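Local atomic coordinates of putative acyl-CoA thioester hydrolase YbhC (Escherichia coli K-12, PDB entry 3GRH), a protein that is an outer membrane lipoprotein of the pectinesterase family and a putative thioesterase, neither binding pectin nor showing pectinesterase activity. Residues L342-D345 / A346-G350. Sequence-based numbering, arbitrary orientation.
Sequences LDVD and ANTNG
D345 sets its carboxylate between its own backbone N and carbonyl carbon (chi1 61°), which turns OD1 inward over the bend, while T348 holds OG1 beside its backbone N, opposite the carbonyl carbon (chi1 -67°), so that the hydroxyl faces that oxygen. The two side chains run nearly perpendicular to each other, and T348 OG1 donates to D345 OD1 across a short 2.5 Å, approaching from above the carboxylate plane and 47° out of it. A second, weak hydrogen bond reaches the same oxygen from N347 N, 3.2 Å from D345 OD1. The backbone closes the turn loosely, T348 N lying 3.3 Å from D345 O in another weak bond. Residues 345-348 thus form a type I beta turn, with the weak N347 N to D345 OD1 bond resembling an Asx turn at its start, and it follows directly on an inverse gamma turn centred on D343. Both bends belong to the connection from strand 337-342 to strand 351-355 in the right-handed parallel beta-helix of this family, with L342 about 5 Å, side chain to side chain, from D280, the predicted nucleophile. The other carboxylate oxygen of D345 forms a salt bridge with R285. An asparagine here, being uncharged, would probably cost R285 its salt-bridge mate and is likely to weaken the grip on the T348 hydroxyl. On the other branch of T348, CG2 lies 3.3 Å from L342 O, whereas V344 CG2 packs against the hydroxyl side, 3.6 Å from T348 OG1. D343 meets T348 more distantly, its OD1 4.1 Å from T348 CG2; the carboxylate is instead held by S341 through OD1 and by R377 and S375 through OD2.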
loop_
_atom_site.group_PDB
_atom_site.type_symbol
_atom_site.label_atom_id
_atom_site.label_comp_id
_atom_site.label_asym_id
_atom_site.label_seq_id
_atom_site.Cartn_x
_atom_site.Cartn_y
_atom_site.Cartn_z
ATOM N N LEU A 342 7.248 -11.287 1.050
ATOM C CA LEU A 342 6.503 -11.806 -0.100
ATOM C C LEU A 342 7.541 -12.229 -1.129
ATOM O O LEU A 342 7.983 -11.430 -1.949
ATOM C CB LEU A 342 5.560 -10.710 -0.657
ATOM C CG LEU A 342 4.700 -10.972 -1.869
ATOM C CD1 LEU A 342 3.845 -12.185 -1.638
ATOM C CD2 LEU A 342 3.819 -9.767 -2.140
ATOM N N ASP A 343 7.952 -13.509 -1.033
ATOM C CA ASP A 343 9.097 -14.016 -1.784
ATOM C C ASP A 343 8.643 -14.485 -3.181
ATOM O O ASP A 343 8.581 -15.659 -3.499
ATOM C CB ASP A 343 9.766 -15.131 -1.025
ATOM C CG ASP A 343 10.656 -14.668 0.085
ATOM O OD1 ASP A 343 10.788 -13.439 0.348
ATOM O OD2 ASP A 343 11.234 -15.606 0.700
ATOM N N VAL A 344 8.342 -13.516 -4.018
ATOM C CA VAL A 344 7.747 -13.737 -5.334
ATOM C C VAL A 344 8.725 -14.304 -6.352
ATOM O O VAL A 344 8.331 -14.996 -7.346
ATOM C CB VAL A 344 7.113 -12.451 -5.876
ATOM C CG1 VAL A 344 5.777 -12.189 -5.208
ATOM C CG2 VAL A 344 8.030 -11.240 -5.752
ATOM N N ASP A 345 10.008 -14.062 -6.110
ATOM C CA ASP A 345 11.067 -14.494 -6.964
ATOM C C ASP A 345 12.370 -14.626 -6.156
ATOM O O ASP A 345 12.435 -14.199 -5.010
ATOM C CB ASP A 345 11.166 -13.525 -8.182
ATOM C CG ASP A 345 11.472 -12.086 -7.785
ATOM O OD1 ASP A 345 12.210 -11.940 -6.801
ATOM O OD2 ASP A 345 10.993 -11.111 -8.445
ATOM N N ALA A 346 13.417 -15.193 -6.756
ATOM C CA ALA A 346 14.610 -15.498 -5.967
ATOM C C ALA A 346 15.352 -14.252 -5.495
ATOM O O ALA A 346 15.998 -14.242 -4.426
ATOM C CB ALA A 346 15.518 -16.484 -6.720
ATOM N N ASN A 347 15.162 -13.147 -6.195
ATOM C CA ASN A 347 15.924 -11.985 -5.819
ATOM C C ASN A 347 15.084 -11.043 -4.992
ATOM O O ASN A 347 15.236 -9.860 -5.137
ATOM C CB ASN A 347 16.466 -11.248 -7.039
ATOM C CG ASN A 347 17.585 -10.251 -6.685
ATOM O OD1 ASN A 347 18.460 -10.531 -5.840
ATOM N ND2 ASN A 347 17.568 -9.079 -7.341
ATOM N N THR A 348 14.217 -11.556 -4.141
ATOM C CA THR A 348 13.381 -10.718 -3.265
ATOM C C THR A 348 13.796 -10.965 -1.805
ATOM O O THR A 348 14.061 -12.105 -1.435
ATOM C CB THR A 348 11.879 -11.083 -3.403
ATOM O OG1 THR A 348 11.464 -10.717 -4.738
ATOM C CG2 THR A 348 11.032 -10.385 -2.368
ATOM N N ASN A 349 13.799 -9.900 -1.013
ATOM C CA ASN A 349 14.007 -10.005 0.445
ATOM C C ASN A 349 13.296 -8.812 1.057
ATOM O O ASN A 349 13.839 -7.733 1.163
ATOM C CB ASN A 349 15.496 -9.999 0.775
ATOM C CG ASN A 349 15.748 -10.325 2.187
ATOM O OD1 ASN A 349 14.886 -10.911 2.855
ATOM N ND2 ASN A 349 16.983 -10.111 2.624
ATOM N N GLY A 350 11.993 -8.941 1.333
ATOM C CA GLY A 350 11.236 -7.767 1.632
ATOM C C GLY A 350 11.746 -6.908 2.769
ATOM O O GLY A 350 12.116 -7.402 3.830
#